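Local coordinates for 1-deoxy-D-xylulose 5-phosphate reductoisomerase (Zymomonas mobilis, PDB 1R0K), which catalyses the NADPH-dependent rearrangement and reduction of 1-deoxy-D-xylulose 5-phosphate to 2-C-methyl-D-erythritol 4-phosphate, in the non-mevalonate route to isoprenoids, at the interface of chains A and B. Residues are numbered along the deposited sequence; one frame, centred on the assembly and turned at random. Chains: chain A/B, 1-deoxy-D-xylulose 5-phosphate reductoisomerase.

Contact 1: the interface of chains A and B. Residues chain A 256-258; chain B 158, 259-260, 279.
A:Leu258 and B:Gln260 form an antiparallel beta bridge across the two-fold interface of the homodimer, so the same strand of each subunit pairs edge to edge with its mate and helps to join the two copies. The backbones run close here: the alpha carbon CA of A:Leu258 lies 3.4 Å from the carbonyl O of B:Ala259. Beside the strands, the side chains meet at a polar knot built on one amide oxygen. The hydroxyl OG of A:Ser256 gives its hydrogen to OE1 of B:Gln158 at 2.7 Å. It approaches at 127° to the C=O bond, tilted moderately from the carbonyl plane. Its torsion turns OG away from its own backbone N (chi1 168°) and toward the partner chain. On the far subunit, B:Arg279 grips the same OE1 end-on, with NH1 at 3.0 Å and NH2 also at 3.0 Å. The oxygen lies at the guanidinium edge, in its plane, whereas both nitrogens stand well above the amide plane of B:Gln158. Three donors from two chains thus converge on OE1, which would probably fix the amide with its oxygen toward the serine; the arginine's charge would probably polarise the carbonyl as well. A leucine in place of B:Gln158 would probably leave the hydroxyl of A:Ser256 and the guanidinium of B:Arg279 without their shared acceptor, and cut the link between them. The serine's one hydrogen can point mainly at one acceptor, so its weak bond to OE1 of B:Gln260 is secondary. The CG methylene of B:Gln260 also packs against the CD2 methyl of A:Leu258 at 4.0 Å, the two side chains crossing obliquely. In the fold, the bridge joins strand 257-261 of both subunits, A:Ser256 immediately precedes that strand in chain A, B:Gln158 sits near the end of helix 151-159, and B:Arg279 reaches in from the loop after helix 267-275.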
# COMPACT_ATOMS: atom_id res chain seq x y z
N SER A 256 -4.17 9.88 0.36
CA SER A 256 -4.04 8.44 0.36
C SER A 256 -2.70 8.00 0.94
O SER A 256 -1.66 8.53 0.58
CB SER A 256 -4.17 7.91 -1.07
OG SER A 256 -3.78 6.55 -1.13
N ILE A 257 -2.74 7.04 1.86
CA ILE A 257 -1.51 6.53 2.45
C ILE A 257 -1.31 5.09 2.01
O ILE A 257 -2.15 4.22 2.27
CB ILE A 257 -1.56 6.58 4.00
CG1 ILE A 257 -1.78 8.02 4.47
CG2 ILE A 257 -0.26 6.02 4.58
CD1 ILE A 257 -1.98 8.15 5.98
N LEU A 258 -0.21 4.82 1.33
CA LEU A 258 0.08 3.47 0.89
C LEU A 258 1.10 2.88 1.85
O LEU A 258 2.12 3.50 2.14
CB LEU A 258 0.63 3.46 -0.54
CG LEU A 258 -0.31 4.00 -1.62
CD1 LEU A 258 0.28 3.70 -2.99
CD2 LEU A 258 -1.69 3.37 -1.48
N GLN B 158 -5.86 0.78 -5.65
CA GLN B 158 -4.56 1.43 -5.45
C GLN B 158 -3.45 0.46 -5.03
O GLN B 158 -2.27 0.79 -5.11
CB GLN B 158 -4.66 2.56 -4.41
CG GLN B 158 -5.50 3.75 -4.87
CD GLN B 158 -5.38 4.96 -3.95
OE1 GLN B 158 -4.28 5.30 -3.51
NE2 GLN B 158 -6.50 5.61 -3.67
N ALA B 259 -1.43 -1.96 1.45
CA ALA B 259 -2.68 -1.49 2.02
C ALA B 259 -2.87 -0.00 1.75
O ALA B 259 -1.90 0.73 1.56
CB ALA B 259 -2.69 -1.74 3.53
N GLN B 260 -4.12 0.43 1.70
CA GLN B 260 -4.40 1.84 1.50
C GLN B 260 -5.01 2.26 2.82
O GLN B 260 -5.95 1.63 3.31
CB GLN B 260 -5.38 2.06 0.34
CG GLN B 260 -5.46 3.51 -0.13
CD GLN B 260 -6.41 4.37 0.69
OE1 GLN B 260 -6.43 5.60 0.56
NE2 GLN B 260 -7.20 3.73 1.53
N ARG B 279 -1.83 12.05 -9.91
CA ARG B 279 -2.34 12.28 -8.57
C ARG B 279 -2.59 13.77 -8.44
O ARG B 279 -1.91 14.58 -9.07
CB ARG B 279 -1.33 11.84 -7.51
CG ARG B 279 -1.10 10.34 -7.42
CD ARG B 279 -2.15 9.65 -6.55
NE ARG B 279 -1.85 8.23 -6.40
CZ ARG B 279 -2.43 7.43 -5.51
NH1 ARG B 279 -3.35 7.91 -4.67
NH2 ARG B 279 -2.09 6.15 -5.44

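Contact 2: the interface of chains A and B. Residues chain A 169-170, 251, 255; chain B 284, 286-287.
B:Ser286 and A:Glu251 meet in a charged, hydrated patch of the homodimer interface of this DXR-family enzyme, where a loop of chain B lies against strand ends and loops of chain A. Direct hydrogen bonds cross it at the serine and at the backbone of B:Leu287. The hydroxyl OG of B:Ser286 donates to the carboxylate OE2 of A:Glu251 at 2.5 Å, and OE2 receives it on its syn lone pair, on the side of the other oxygen. With OG anti to the serine's own carbonyl carbon (chi1 -65°), the hydroxyl is directed at the carboxylate. Beyond the glutamate, NH2 of A:Arg170 reaches the backbone carbonyl O of B:Leu287 at 2.6 Å. This bond is fairly straight, 159° at the hydrogen, and the carbonyl oxygen lies in the guanidinium plane at its edge.

Salt bridges within chain A position one donor, A:Arg170, and one acceptor, the carboxylate of A:Glu251. NE of A:Arg170 meets OE1 of A:Glu251 at 2.5 Å, nearly in line with the C-O bond, while NH1 of A:Arg169 comes to OE2 from the anti side at 3.2 Å. The carboxylate is therefore held between two arginines, which would probably stabilise its negative charge, and OE2 takes the serine and A:Arg169 together. The extended chain of A:Arg170 from CG to NE carries its guanidinium past the carboxylate to B:Leu287.

Waters bridge the chains as well. Water 2 links NH1 of A:Arg169, at 2.7 Å, to the backbone O of B:Ala284, and water 1 joins the carbonyl of A:Gly255 to the backbone N of B:Leu287. Water 3 sits between OG of B:Ser286 and OE1 of A:Glu251, a longer path beside their direct bond.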
# COMPACT_ATOMS: atom_id res chain seq x y z
N ARG A 169 3.60 13.55 0.10
CA ARG A 169 3.39 14.57 1.12
C ARG A 169 4.29 14.26 2.31
O ARG A 169 4.82 15.17 2.96
CB ARG A 169 1.92 14.60 1.58
CG ARG A 169 1.68 15.51 2.78
CD ARG A 169 0.20 15.72 3.02
NE ARG A 169 -0.40 16.52 1.95
CZ ARG A 169 -1.62 16.32 1.46
NH1 ARG A 169 -2.37 15.34 1.95
NH2 ARG A 169 -2.08 17.10 0.50
N ARG A 170 4.45 12.97 2.59
CA ARG A 170 5.30 12.53 3.68
C ARG A 170 5.61 11.05 3.56
O ARG A 170 4.86 10.29 2.95
CB ARG A 170 4.65 12.78 5.04
CG ARG A 170 3.39 11.98 5.29
CD ARG A 170 2.96 11.98 6.76
NE ARG A 170 1.58 11.53 6.86
CZ ARG A 170 0.95 11.20 7.99
NH1 ARG A 170 1.57 11.25 9.16
NH2 ARG A 170 -0.31 10.80 7.93
N GLU A 251 2.49 8.86 2.09
CA GLU A 251 1.23 9.57 1.93
C GLU A 251 1.30 10.44 0.70
O GLU A 251 2.29 11.14 0.48
CB GLU A 251 0.91 10.47 3.13
CG GLU A 251 -0.53 10.99 3.08
CD GLU A 251 -0.84 12.02 4.15
OE1 GLU A 251 -0.32 11.88 5.28
OE2 GLU A 251 -1.62 12.96 3.88
N GLY A 255 -4.16 12.57 0.03
CA GLY A 255 -4.49 12.07 1.35
C GLY A 255 -4.35 10.56 1.49
O GLY A 255 -4.40 10.02 2.59
N ALA B 284 -8.26 16.56 1.87
CA ALA B 284 -8.48 15.46 2.81
C ALA B 284 -7.44 15.51 3.93
O ALA B 284 -6.27 15.79 3.69
CB ALA B 284 -8.41 14.12 2.08
N SER B 286 -4.77 14.39 6.71
CA SER B 286 -3.72 13.38 6.80
C SER B 286 -3.92 12.59 8.08
O SER B 286 -3.94 13.16 9.17
CB SER B 286 -2.34 14.04 6.83
OG SER B 286 -2.07 14.72 5.62
N LEU B 287 -4.07 11.27 7.96
CA LEU B 287 -4.29 10.44 9.13
C LEU B 287 -3.16 10.59 10.15
O LEU B 287 -1.99 10.43 9.83
CB LEU B 287 -4.43 8.97 8.72
CG LEU B 287 -4.76 8.00 9.86
CD1 LEU B 287 -6.16 8.29 10.38
CD2 LEU B 287 -4.67 6.56 9.36
O HOH W 1 -5.13 10.63 5.14
O HOH W 2 -5.05 15.30 1.38
O HOH W 3 0.91 14.65 6.33

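Contact 1 and contact 2 are neighbouring patches of one dimer interface, with the centres of their C-alpha atoms about 9 Å apart. In chain A, A:Gly255 of contact 2 is followed directly by A:Ser256 of contact 1, in the segment joining strand 246-252 to strand 257-261. Both patches hold this segment, and contact 2 also draws on A:Arg169 and A:Arg170. In chain B the stretch between helix 267-275 and helix 289-292 supplies B:Arg279 to contact 1 and B:Ala284, B:Ser286 and B:Leu287 to contact 2. Strand pairing dominates the backbone contact of one, loop-to-strand polar bonds the other; two-fold symmetry repeats both.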